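Purine nucleoside phosphorylase (Anopheles gambiae, PDB 2P4S) catalyses the phosphate-dependent cleavage of inosine, guanosine and their 2'-deoxy forms to the free purine base and a pentose 1-phosphate in purine salvage. Local coordinates at residues G212-I217 with N270-G275. Residues are numbered along the deposited sequence; the frame is centred on the assembly and turned at random.
Sequences GDIMLI and NELREG
Met215 lies over the backbone of Gly275 from CG to CE, with CG 3.5 Å from Gly275 N and SD 3.7 Å from Gly275 C. CG stands anti to the backbone N (chi1 -168°), and a bend at chi3 brings CE back near the Gly275 carbonyl, 3.7 Å from Gly275 O. Across from Met215, on the same face, Arg273 reaches back toward the residues just before strand 214-221. A turn at chi2 (-73°) carries its guanidinium to Asp213, where NE gives OD2 a 2.8 Å hydrogen bond within a salt bridge; NH2 adds a weak one. The carboxylate stands at the edge of the guanidinium, near its plane, but the two groups are turned 40° apart, and NE meets OD2 from above the carboxylate plane. OD2 also accepts from Arg210 N, while a water links OD1 to Asn270 O, which together should hold the aspartate's orientation. A parallel ladder joins the strands: Ile214 N to Glu271 O, Arg273 N to Ile214 O (2.7 Å), Leu216 N to Arg273 O and Gly275 N to Leu216 O. At its far end the side chain of Ile217 lies about 8 Å from those of Ser305 and Arg169, which bind phosphate. On the opposite face Leu272 straddles its neighbours, CD1 lying 3.9 Å from Ile214 CG2 and CD2 4.0 Å from Leu216 CD1. Farther along, Glu274 runs out extended past Leu216 CB to a salt bridge with Lys260. This leucine-bearing face is covered by helix 253-265, through Ala259 and Ala263, and the chain from one strand to the other passes through that helix, forming a beta-alpha-beta crossover. Along its other edge strand 214-221 pairs antiparallel with strand 319-329, so the contact belongs to the central mixed sheet of the phosphorylase fold.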
ATOM      1  N   GLY A 212      25.969  -3.239  13.359  1.00 19.76           N
ATOM      2  CA  GLY A 212      26.622  -4.493  13.705  1.00 17.98           C
ATOM      3  C   GLY A 212      25.814  -5.340  14.689  1.00 17.36           C
ATOM      4  O   GLY A 212      26.127  -6.505  14.885  1.00 16.50           O
ATOM      5  N   ASP A 213      24.778  -4.775  15.310  1.00 17.13           N
ATOM      6  CA  ASP A 213      23.880  -5.569  16.158  1.00 16.98           C
ATOM      7  C   ASP A 213      23.115  -6.524  15.285  1.00 17.80           C
ATOM      8  O   ASP A 213      22.864  -6.249  14.085  1.00 17.51           O
ATOM      9  CB  ASP A 213      22.840  -4.656  16.869  1.00 17.09           C
ATOM     10  CG  ASP A 213      23.444  -3.802  18.014  1.00 18.06           C
ATOM     11  OD1 ASP A 213      24.657  -3.921  18.333  1.00 20.69           O
ATOM     12  OD2 ASP A 213      22.701  -2.975  18.590  1.00 20.50           O
ATOM     13  N   ILE A 214      22.696  -7.639  15.896  1.00 18.68           N
ATOM     14  CA  ILE A 214      21.741  -8.548  15.304  1.00 18.03           C
ATOM     15  C   ILE A 214      20.430  -8.373  16.058  1.00 17.68           C
ATOM     16  O   ILE A 214      20.377  -8.555  17.284  1.00 17.89           O
ATOM     17  CB  ILE A 214      22.258  -9.978  15.428  1.00 18.88           C
ATOM     18  CG1 ILE A 214      23.527 -10.143  14.573  1.00 21.38           C
ATOM     19  CG2 ILE A 214      21.171 -11.028  15.128  1.00 17.28           C
ATOM     20  CD1 ILE A 214      24.271 -11.444  14.880  1.00 24.27           C
ATOM     21  N   MET A 215      19.388  -7.997  15.336  1.00 16.21           N
ATOM     22  CA  MET A 215      18.053  -7.997  15.881  1.00 16.02           C
ATOM     23  C   MET A 215      17.306  -9.261  15.506  1.00 16.15           C
ATOM     24  O   MET A 215      16.950  -9.426  14.342  1.00 16.45           O
ATOM     25  CB  MET A 215      17.254  -6.795  15.381  1.00 15.90           C
ATOM     26  CG  MET A 215      15.944  -6.595  16.172  1.00 14.84           C
ATOM     27  SD  MET A 215      14.752  -5.629  15.281  1.00 16.91           S
ATOM     28  CE  MET A 215      14.212  -6.782  13.984  1.00 12.07           C
ATOM     29  N   LEU A 216      17.019 -10.121  16.493  1.00 15.94           N
ATOM     30  CA  LEU A 216      16.001 -11.168  16.313  1.00 15.57           C
ATOM     31  C   LEU A 216      14.687 -10.522  15.923  1.00 15.50           C
ATOM     32  O   LEU A 216      14.246  -9.548  16.519  1.00 16.09           O
ATOM     33  CB  LEU A 216      15.756 -12.005  17.569  1.00 14.63           C
ATOM     34  CG  LEU A 216      17.038 -12.542  18.226  1.00 15.20           C
ATOM     35  CD1 LEU A 216      16.750 -13.219  19.544  1.00 13.92           C
ATOM     36  CD2 LEU A 216      17.879 -13.426  17.251  1.00 12.21           C
ATOM     37  N   ILE A 217      14.044 -11.106  14.930  1.00 15.30           N
ATOM     38  CA  ILE A 217      12.738 -10.646  14.543  1.00 14.39           C
ATOM     39  C   ILE A 217      11.745 -11.384  15.414  1.00 15.47           C
ATOM     40  O   ILE A 217      11.660 -12.618  15.402  1.00 16.77           O
ATOM     41  CB  ILE A 217      12.492 -10.794  13.016  1.00 13.69           C
ATOM     42  CG1 ILE A 217      13.640 -10.111  12.244  1.00 10.58           C
ATOM     43  CG2 ILE A 217      11.072 -10.247  12.649  1.00 13.67           C
ATOM     44  CD1 ILE A 217      13.549 -10.203  10.676  1.00 12.84           C
ATOM     45  N   ASN A 270      25.586  -8.254  24.158  1.00 19.34           N
ATOM     46  CA  ASN A 270      25.320  -6.796  24.118  1.00 20.68           C
ATOM     47  C   ASN A 270      24.955  -6.278  22.724  1.00 20.97           C
ATOM     48  O   ASN A 270      24.449  -5.168  22.578  1.00 21.07           O
ATOM     49  CB  ASN A 270      26.533  -6.029  24.614  1.00 20.54           C
ATOM     50  CG  ASN A 270      26.693  -6.141  26.111  1.00 23.81           C
ATOM     51  OD1 ASN A 270      25.901  -5.573  26.872  1.00 26.87           O
ATOM     52  ND2 ASN A 270      27.671  -6.908  26.542  1.00 22.52           N
ATOM     53  N   GLU A 271      25.241  -7.097  21.720  1.00 20.16           N
ATOM     54  CA  GLU A 271      25.028  -6.770  20.332  1.00 21.07           C
ATOM     55  C   GLU A 271      23.813  -7.533  19.836  1.00 21.19           C
ATOM     56  O   GLU A 271      23.592  -7.597  18.659  1.00 22.85           O
ATOM     57  CB  GLU A 271      26.259  -7.153  19.492  1.00 20.29           C
ATOM     58  CG  GLU A 271      27.514  -6.278  19.743  1.00 22.57           C
ATOM     59  CD  GLU A 271      28.280  -6.632  21.045  1.00 25.60           C
ATOM     60  OE1 GLU A 271      28.555  -7.837  21.320  1.00 25.65           O
ATOM     61  OE2 GLU A 271      28.605  -5.685  21.803  1.00 26.88           O
ATOM     62  N   LEU A 272      23.046  -8.135  20.742  1.00 20.26           N
ATOM     63  CA  LEU A 272      21.831  -8.819  20.376  1.00 18.91           C
ATOM     64  C   LEU A 272      20.591  -8.006  20.785  1.00 18.85           C
ATOM     65  O   LEU A 272      20.448  -7.630  21.931  1.00 18.53           O
ATOM     66  CB  LEU A 272      21.753 -10.222  20.994  1.00 18.85           C
ATOM     67  CG  LEU A 272      20.670 -11.116  20.373  1.00 20.04           C
ATOM     68  CD1 LEU A 272      21.178 -11.664  19.009  1.00 15.86           C
ATOM     69  CD2 LEU A 272      20.245 -12.233  21.297  1.00 20.08           C
ATOM     70  N   ARG A 273      19.690  -7.772  19.826  1.00 17.13           N
ATOM     71  CA  ARG A 273      18.461  -7.084  20.085  1.00 16.60           C
ATOM     72  C   ARG A 273      17.332  -8.037  19.720  1.00 15.74           C
ATOM     73  O   ARG A 273      17.562  -9.128  19.150  1.00 16.23           O
ATOM     74  CB  ARG A 273      18.347  -5.801  19.208  1.00 16.31           C
ATOM     75  CG  ARG A 273      19.552  -4.884  19.230  1.00 15.15           C
ATOM     76  CD  ARG A 273      19.629  -4.130  20.582  1.00 15.42           C
ATOM     77  NE  ARG A 273      20.875  -3.377  20.680  1.00 15.63           N
ATOM     78  CZ  ARG A 273      21.171  -2.554  21.691  1.00 17.55           C
ATOM     79  NH1 ARG A 273      20.298  -2.347  22.698  1.00 15.65           N
ATOM     80  NH2 ARG A 273      22.335  -1.930  21.677  1.00 14.15           N
ATOM     81  N   GLU A 274      16.124  -7.568  19.948  1.00 14.51           N
ATOM     82  CA  GLU A 274      14.926  -8.295  19.571  1.00 14.84           C
ATOM     83  C   GLU A 274      13.821  -7.281  19.294  1.00 14.70           C
ATOM     84  O   GLU A 274      13.527  -6.456  20.145  1.00 13.50           O
ATOM     85  CB  GLU A 274      14.484  -9.190  20.690  1.00 14.33           C
ATOM     86  CG  GLU A 274      13.344 -10.090  20.255  1.00 17.92           C
ATOM     87  CD  GLU A 274      12.836 -10.997  21.377  1.00 24.66           C
ATOM     88  OE1 GLU A 274      12.790 -10.561  22.565  1.00 24.46           O
ATOM     89  OE2 GLU A 274      12.487 -12.159  21.047  1.00 28.51           O
ATOM     90  N   GLY A 275      13.189  -7.342  18.125  1.00 14.12           N
ATOM     91  CA  GLY A 275      12.140  -6.370  17.864  1.00 13.05           C
ATOM     92  C   GLY A 275      11.442  -6.606  16.561  1.00 13.65           C
ATOM     93  O   GLY A 275      11.374  -7.732  16.087  1.00 13.74           O
TER
HETATM   94  O   HOH W   1      25.268  -2.990  20.891  1.00 26.26           O